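Local structure of predicted sugar phosphatases of the HAD superfamily (2HX1) at residues L157-N168 and L195-P205. The protein is a predicted HAD-superfamily hydrolase that binds magnesium and probably removes phosphate from sugar phosphates. Sequence-based numbering, arbitrary orientation.
Sequences LRKRTIPAIVAN and LGRRFIRFGKP. With EDO (1,2-ethanediol), chain M.
Parallel strands 164-167 and 199-202 close a beta-alpha-beta crossover through helix 184-195, at the edge of the five-stranded sheet of what is probably the cap domain. Their short axes run 4.5 Å apart at 30°, and register matches Ile-165 with Ile-200 and Val-166 with Arg-201. Val-166 turns both backbone groups to strand 199-202: its N donates to Ile-200 O and its O accepts from Phe-202 N. Where the strands end, Asn-168 bridges two partners. With CG anti to the backbone N (chi1 -166°), ND2 reaches Lys-204 O at 2.9 Å, almost straight (176°) and on a lone pair, while OD1 takes Arg-201 NH1 at 3.2 Å from a guanidinium nearly perpendicular to the amide. At the other end, Arg-198 NH1 and NH2 grip Ile-162 O end-on, and Leu-157 CD2 lies over one guanidinium face. Ala-164 CB makes a CH-pi contact 3.8 Å from the Phe-199 ring centroid. Glu-192 pairs with Arg-201 NH2; Lys-204 NZ hydrogen-bonds Val-52 O and forms a salt bridge with the magnesium ligand Asp-20. Helix 184-195 packs on Val-166, Phe-199 and Arg-201; helix 83-94 meets Ile-165 and Phe-202 on the other face, while Ile-165 bonds Leu-136 and Leu-138 of strand 133-138 at the opposite edge.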
ATOM      1  N   LEU A 157       8.826  -7.733 -18.297  1.00 24.11           N
ATOM      2  CA  LEU A 157       8.318  -6.390 -18.072  1.00 25.03           C
ATOM      3  C   LEU A 157       9.413  -5.387 -17.670  1.00 26.61           C
ATOM      4  O   LEU A 157       9.251  -4.182 -17.836  1.00 25.85           O
ATOM      5  CB  LEU A 157       7.229  -6.438 -16.991  1.00 24.89           C
ATOM      6  CG  LEU A 157       5.941  -7.152 -17.409  1.00 24.99           C
ATOM      7  CD1 LEU A 157       4.960  -7.170 -16.239  1.00 20.02           C
ATOM      8  CD2 LEU A 157       5.339  -6.512 -18.685  1.00 17.35           C
ATOM      9  N   ARG A 158      10.486  -5.887 -17.063  1.00 28.09           N
ATOM     10  CA  ARG A 158      11.677  -5.085 -16.819  1.00 27.03           C
ATOM     11  C   ARG A 158      12.381  -4.760 -18.133  1.00 27.95           C
ATOM     12  O   ARG A 158      13.028  -3.727 -18.230  1.00 27.57           O
ATOM     13  CB  ARG A 158      12.655  -5.830 -15.913  1.00 25.69           C
ATOM     14  CG  ARG A 158      12.213  -5.881 -14.420  1.00 26.15           C
ATOM     15  CD  ARG A 158      13.118  -6.754 -13.524  1.00 29.59           C
ATOM     16  NE  ARG A 158      14.484  -6.206 -13.445  1.00 32.31           N
ATOM     17  CZ  ARG A 158      15.514  -6.618 -14.184  1.00 41.50           C
ATOM     18  NH1 ARG A 158      15.385  -7.628 -15.064  1.00 38.68           N
ATOM     19  NH2 ARG A 158      16.693  -6.010 -14.051  1.00 44.55           N
ATOM     20  N   LYS A 159      12.254  -5.635 -19.136  1.00 26.76           N
ATOM     21  CA  LYS A 159      12.990  -5.489 -20.388  1.00 26.36           C
ATOM     22  C   LYS A 159      12.182  -4.916 -21.527  1.00 27.00           C
ATOM     23  O   LYS A 159      12.767  -4.419 -22.494  1.00 28.46           O
ATOM     24  CB  LYS A 159      13.548  -6.828 -20.858  1.00 27.11           C
ATOM     25  CG  LYS A 159      14.605  -7.441 -19.954  1.00 26.92           C
ATOM     26  CD  LYS A 159      14.831  -8.868 -20.365  1.00 33.09           C
ATOM     27  CE  LYS A 159      16.038  -9.474 -19.699  1.00 32.17           C
ATOM     28  NZ  LYS A 159      16.118 -10.946 -20.006  1.00 30.80           N
ATOM     29  N   ARG A 160      10.856  -5.020 -21.476  1.00 25.67           N
ATOM     30  CA  ARG A 160      10.029  -4.559 -22.599  1.00 25.90           C
ATOM     31  C   ARG A 160       9.042  -3.483 -22.148  1.00 27.66           C
ATOM     32  O   ARG A 160       8.314  -3.647 -21.169  1.00 29.65           O
ATOM     33  CB  ARG A 160       9.293  -5.727 -23.266  1.00 25.52           C
ATOM     34  CG  ARG A 160      10.237  -6.708 -23.980  1.00 26.79           C
ATOM     35  CD  ARG A 160      10.814  -6.128 -25.267  1.00 29.98           C
ATOM     36  NE  ARG A 160       9.773  -5.946 -26.277  1.00 32.64           N
ATOM     37  CZ  ARG A 160       9.812  -5.038 -27.247  1.00 40.73           C
ATOM     38  NH1 ARG A 160      10.853  -4.232 -27.362  1.00 48.45           N
ATOM     39  NH2 ARG A 160       8.819  -4.921 -28.109  1.00 36.17           N
ATOM     40  N   THR A 161       9.012  -2.379 -22.873  1.00 25.43           N
ATOM     41  CA  THR A 161       8.124  -1.289 -22.534  1.00 25.47           C
ATOM     42  C   THR A 161       6.808  -1.552 -23.258  1.00 23.76           C
ATOM     43  O   THR A 161       6.597  -1.098 -24.362  1.00 24.08           O
ATOM     44  CB  THR A 161       8.784   0.049 -22.885  1.00 28.27           C
ATOM     45  OG1 THR A 161       9.992   0.136 -22.133  1.00 27.16           O
ATOM     46  CG2 THR A 161       7.882   1.268 -22.527  1.00 25.97           C
ATOM     47  N   ILE A 162       5.955  -2.364 -22.633  1.00 22.84           N
ATOM     48  CA  ILE A 162       4.746  -2.883 -23.283  1.00 22.35           C
ATOM     49  C   ILE A 162       3.574  -2.860 -22.281  1.00 22.38           C
ATOM     50  O   ILE A 162       3.790  -2.915 -21.076  1.00 21.90           O
ATOM     51  CB  ILE A 162       4.954  -4.358 -23.814  1.00 22.95           C
ATOM     52  CG1 ILE A 162       5.227  -5.307 -22.640  1.00 20.03           C
ATOM     53  CG2 ILE A 162       6.028  -4.402 -24.889  1.00 21.14           C
ATOM     54  CD1 ILE A 162       5.635  -6.709 -22.988  1.00 19.91           C
ATOM     55  N   PRO A 163       2.329  -2.806 -22.777  1.00 19.48           N
ATOM     56  CA  PRO A 163       1.205  -2.921 -21.850  1.00 21.20           C
ATOM     57  C   PRO A 163       1.081  -4.320 -21.228  1.00 21.07           C
ATOM     58  O   PRO A 163       1.242  -5.332 -21.912  1.00 22.27           O
ATOM     59  CB  PRO A 163      -0.007  -2.608 -22.735  1.00 20.44           C
ATOM     60  CG  PRO A 163       0.401  -3.006 -24.076  1.00 18.66           C
ATOM     61  CD  PRO A 163       1.868  -2.647 -24.167  1.00 23.41           C
ATOM     62  N   ALA A 164       0.847  -4.363 -19.924  1.00 21.98           N
ATOM     63  CA  ALA A 164       0.499  -5.585 -19.220  1.00 20.47           C
ATOM     64  C   ALA A 164      -0.980  -5.475 -18.849  1.00 20.66           C
ATOM     65  O   ALA A 164      -1.382  -4.511 -18.173  1.00 17.85           O
ATOM     66  CB  ALA A 164       1.367  -5.771 -17.975  1.00 19.34           C
ATOM     67  N   ILE A 165      -1.782  -6.435 -19.324  1.00 20.28           N
ATOM     68  CA  ILE A 165      -3.261  -6.402 -19.221  1.00 21.35           C
ATOM     69  C   ILE A 165      -3.784  -7.619 -18.415  1.00 20.39           C
ATOM     70  O   ILE A 165      -3.341  -8.767 -18.607  1.00 19.48           O
ATOM     71  CB  ILE A 165      -3.900  -6.415 -20.651  1.00 23.87           C
ATOM     72  CG1 ILE A 165      -3.431  -5.230 -21.484  1.00 24.79           C
ATOM     73  CG2 ILE A 165      -5.450  -6.361 -20.636  1.00 20.36           C
ATOM     74  CD1 ILE A 165      -3.705  -5.417 -22.947  1.00 25.13           C
ATOM     75  N   VAL A 166      -4.748  -7.392 -17.534  1.00 22.18           N
ATOM     76  CA  VAL A 166      -5.464  -8.484 -16.877  1.00 20.54           C
ATOM     77  C   VAL A 166      -6.922  -8.069 -16.672  1.00 19.88           C
ATOM     78  O   VAL A 166      -7.205  -6.888 -16.536  1.00 20.61           O
ATOM     79  CB  VAL A 166      -4.774  -8.848 -15.491  1.00 19.55           C
ATOM     80  CG1 VAL A 166      -4.881  -7.681 -14.471  1.00 21.57           C
ATOM     81  CG2 VAL A 166      -5.357 -10.150 -14.892  1.00 17.21           C
ATOM     82  N   ALA A 167      -7.830  -9.043 -16.633  1.00 20.13           N
ATOM     83  CA  ALA A 167      -9.213  -8.850 -16.153  1.00 21.55           C
ATOM     84  C   ALA A 167      -9.174  -8.573 -14.654  1.00 23.44           C
ATOM     85  O   ALA A 167      -8.433  -9.229 -13.918  1.00 24.67           O
ATOM     86  CB  ALA A 167     -10.048 -10.098 -16.391  1.00 19.44           C
ATOM     87  N   ASN A 168      -9.994  -7.636 -14.207  1.00 24.94           N
ATOM     88  CA  ASN A 168      -9.988  -7.203 -12.813  1.00 23.71           C
ATOM     89  C   ASN A 168     -10.740  -8.188 -11.933  1.00 24.24           C
ATOM     90  O   ASN A 168     -11.738  -7.833 -11.301  1.00 22.25           O
ATOM     91  CB  ASN A 168     -10.613  -5.822 -12.690  1.00 21.21           C
ATOM     92  CG  ASN A 168     -10.335  -5.188 -11.353  1.00 26.36           C
ATOM     93  OD1 ASN A 168      -9.228  -5.276 -10.854  1.00 25.39           O
ATOM     94  ND2 ASN A 168     -11.336  -4.548 -10.766  1.00 23.39           N
ATOM     95  N   LEU A 195       6.923  -5.479  -8.694  1.00 26.75           N
ATOM     96  CA  LEU A 195       7.252  -4.475  -9.708  1.00 26.75           C
ATOM     97  C   LEU A 195       6.690  -3.097  -9.431  1.00 25.90           C
ATOM     98  O   LEU A 195       7.120  -2.133 -10.062  1.00 26.01           O
ATOM     99  CB  LEU A 195       6.713  -4.920 -11.090  1.00 27.29           C
ATOM    100  CG  LEU A 195       7.472  -6.014 -11.842  1.00 33.54           C
ATOM    101  CD1 LEU A 195       6.797  -6.325 -13.203  1.00 28.06           C
ATOM    102  CD2 LEU A 195       8.904  -5.599 -12.040  1.00 27.58           C
ATOM    103  N   GLY A 196       5.711  -2.989  -8.540  1.00 26.81           N
ATOM    104  CA  GLY A 196       4.837  -1.799  -8.483  1.00 27.50           C
ATOM    105  C   GLY A 196       3.594  -1.957  -9.360  1.00 30.37           C
ATOM    106  O   GLY A 196       3.425  -2.949 -10.064  1.00 31.17           O
ATOM    107  N   ARG A 197       2.686  -0.996  -9.301  1.00 33.77           N
ATOM    108  CA  ARG A 197       1.496  -1.008 -10.162  1.00 37.47           C
ATOM    109  C   ARG A 197       1.920  -0.929 -11.616  1.00 36.63           C
ATOM    110  O   ARG A 197       2.818  -0.165 -11.984  1.00 38.35           O
ATOM    111  CB  ARG A 197       0.591   0.179  -9.843  1.00 39.68           C
ATOM    112  CG  ARG A 197      -0.626   0.318 -10.758  1.00 47.45           C
ATOM    113  CD  ARG A 197      -1.752   1.090 -10.076  1.00 58.80           C
ATOM    114  NE  ARG A 197      -1.369   2.471  -9.773  1.00 63.67           N
ATOM    115  CZ  ARG A 197      -1.666   3.537 -10.518  1.00 69.29           C
ATOM    116  NH1 ARG A 197      -2.373   3.406 -11.641  1.00 71.56           N
ATOM    117  NH2 ARG A 197      -1.259   4.751 -10.133  1.00 66.85           N
ATOM    118  N   ARG A 198       1.261  -1.700 -12.457  1.00 32.94           N
ATOM    119  CA  ARG A 198       1.824  -1.968 -13.770  1.00 30.65           C
ATOM    120  C   ARG A 198       0.815  -2.583 -14.746  1.00 27.53           C
ATOM    121  O   ARG A 198       1.067  -2.563 -15.956  1.00 28.86           O
ATOM    122  CB  ARG A 198       3.067  -2.879 -13.609  1.00 30.93           C
ATOM    123  CG  ARG A 198       3.787  -3.300 -14.933  1.00 33.13           C
ATOM    124  CD  ARG A 198       4.591  -2.171 -15.510  1.00 35.61           C
ATOM    125  NE  ARG A 198       5.445  -2.574 -16.630  1.00 34.03           N
ATOM    126  CZ  ARG A 198       5.023  -2.732 -17.877  1.00 35.80           C
ATOM    127  NH1 ARG A 198       3.753  -2.566 -18.172  1.00 34.56           N
ATOM    128  NH2 ARG A 198       5.884  -3.081 -18.830  1.00 43.50           N
ATOM    129  N   PHE A 199      -0.298  -3.140 -14.232  1.00 24.87           N
ATOM    130  CA  PHE A 199      -1.330  -3.735 -15.077  1.00 23.99           C
ATOM    131  C   PHE A 199      -2.447  -2.764 -15.377  1.00 23.54           C
ATOM    132  O   PHE A 199      -2.908  -2.030 -14.504  1.00 21.50           O
ATOM    133  CB  PHE A 199      -1.891  -5.027 -14.485  1.00 23.50           C
ATOM    134  CG  PHE A 199      -0.961  -6.177 -14.627  1.00 18.34           C
ATOM    135  CD1 PHE A 199       0.142  -6.296 -13.790  1.00 19.16           C
ATOM    136  CD2 PHE A 199      -1.145  -7.106 -15.614  1.00 21.74           C
ATOM    137  CE1 PHE A 199       1.040  -7.344 -13.937  1.00 26.01           C
ATOM    138  CE2 PHE A 199      -0.235  -8.161 -15.792  1.00 23.95           C
ATOM    139  CZ  PHE A 199       0.845  -8.284 -14.954  1.00 18.69           C
ATOM    140  N   ILE A 200      -2.798  -2.723 -16.654  1.00 25.08           N
ATOM    141  CA  ILE A 200      -4.072  -2.180 -17.107  1.00 25.00           C
ATOM    142  C   ILE A 200      -5.111  -3.229 -16.764  1.00 23.23           C
ATOM    143  O   ILE A 200      -5.018  -4.390 -17.208  1.00 20.94           O
ATOM    144  CB  ILE A 200      -4.121  -1.963 -18.635  1.00 26.41           C
ATOM    145  CG1 ILE A 200      -3.037  -0.963 -19.104  1.00 29.96           C
ATOM    146  CG2 ILE A 200      -5.519  -1.429 -19.022  1.00 26.15           C
ATOM    147  CD1 ILE A 200      -2.408  -1.276 -20.460  1.00 33.72           C
ATOM    148  N   ARG A 201      -6.081  -2.835 -15.957  1.00 20.08           N
ATOM    149  CA  ARG A 201      -7.140  -3.732 -15.525  1.00 21.77           C
ATOM    150  C   ARG A 201      -8.476  -3.386 -16.193  1.00 21.58           C
ATOM    151  O   ARG A 201      -8.904  -2.255 -16.143  1.00 22.49           O
ATOM    152  CB  ARG A 201      -7.270  -3.626 -14.009  1.00 22.27           C
ATOM    153  CG  ARG A 201      -6.136  -4.390 -13.274  1.00 20.89           C
ATOM    154  CD  ARG A 201      -6.100  -4.091 -11.806  1.00 22.46           C
ATOM    155  NE  ARG A 201      -5.028  -4.847 -11.152  1.00 23.92           N
ATOM    156  CZ  ARG A 201      -5.171  -6.023 -10.538  1.00 30.25           C
ATOM    157  NH1 ARG A 201      -6.356  -6.629 -10.469  1.00 31.56           N
ATOM    158  NH2 ARG A 201      -4.109  -6.604  -9.978  1.00 24.04           N
ATOM    159  N   PHE A 202      -9.121  -4.371 -16.805  1.00 22.56           N
ATOM    160  CA  PHE A 202     -10.392  -4.163 -17.508  1.00 22.90           C
ATOM    161  C   PHE A 202     -11.498  -4.838 -16.753  1.00 23.83           C
ATOM    162  O   PHE A 202     -11.305  -5.922 -16.166  1.00 22.10           O
ATOM    163  CB  PHE A 202     -10.339  -4.736 -18.925  1.00 24.01           C
ATOM    164  CG  PHE A 202      -9.418  -3.963 -19.875  1.00 24.59           C
ATOM    165  CD1 PHE A 202      -9.561  -2.592 -20.043  1.00 28.80           C
ATOM    166  CD2 PHE A 202      -8.455  -4.621 -20.611  1.00 17.02           C
ATOM    167  CE1 PHE A 202      -8.749  -1.882 -20.934  1.00 22.61           C
ATOM    168  CE2 PHE A 202      -7.640  -3.921 -21.504  1.00 22.47           C
ATOM    169  CZ  PHE A 202      -7.792  -2.556 -21.656  1.00 25.38           C
ATOM    170  N   GLY A 203     -12.653  -4.187 -16.762  1.00 20.76           N
ATOM    171  CA  GLY A 203     -13.859  -4.747 -16.185  1.00 19.93           C
ATOM    172  C   GLY A 203     -14.297  -3.946 -15.001  1.00 20.12           C
ATOM    173  O   GLY A 203     -13.683  -2.928 -14.654  1.00 17.08           O
ATOM    174  N   LYS A 204     -15.344  -4.455 -14.348  1.00 19.82           N
ATOM    175  CA  LYS A 204     -15.925  -3.815 -13.175  1.00 19.44           C
ATOM    176  C   LYS A 204     -14.814  -3.588 -12.157  1.00 18.69           C
ATOM    177  O   LYS A 204     -13.985  -4.469 -11.970  1.00 19.95           O
ATOM    178  CB  LYS A 204     -17.030  -4.699 -12.563  1.00 17.14           C
ATOM    179  CG  LYS A 204     -18.131  -5.171 -13.565  1.00 19.56           C
ATOM    180  CD  LYS A 204     -19.047  -6.212 -12.939  1.00 20.74           C
ATOM    181  CE  LYS A 204     -18.385  -7.582 -12.806  1.00 25.06           C
ATOM    182  NZ  LYS A 204     -19.361  -8.624 -12.454  1.00 23.78           N
ATOM    183  N   PRO A 205     -14.824  -2.437 -11.464  1.00 18.09           N
ATOM    184  CA  PRO A 205     -15.819  -1.360 -11.397  1.00 20.20           C
ATOM    185  C   PRO A 205     -15.761  -0.264 -12.489  1.00 22.46           C
ATOM    186  O   PRO A 205     -16.438   0.776 -12.356  1.00 22.98           O
ATOM    187  CB  PRO A 205     -15.504  -0.718 -10.057  1.00 22.72           C
ATOM    188  CG  PRO A 205     -14.020  -0.836  -9.952  1.00 21.67           C
ATOM    189  CD  PRO A 205     -13.695  -2.188 -10.554  1.00 19.54           C
TER
HETATM  190  C1  EDO M 308      -1.606   1.430 -14.666  1.00 43.32           C
HETATM  191  O1  EDO M 308      -2.673   0.620 -14.151  1.00 52.61           O
HETATM  192  C2  EDO M 308      -0.793   0.633 -15.680  1.00 45.09           C
HETATM  193  O2  EDO M 308       0.599   0.815 -15.419  1.00 41.36           O
HETATM  194  O   HOH W   1       7.994  -2.394 -15.135  1.00 39.04           O
HETATM  195  O   HOH W   2       0.851  -1.733 -18.553  1.00 26.16           O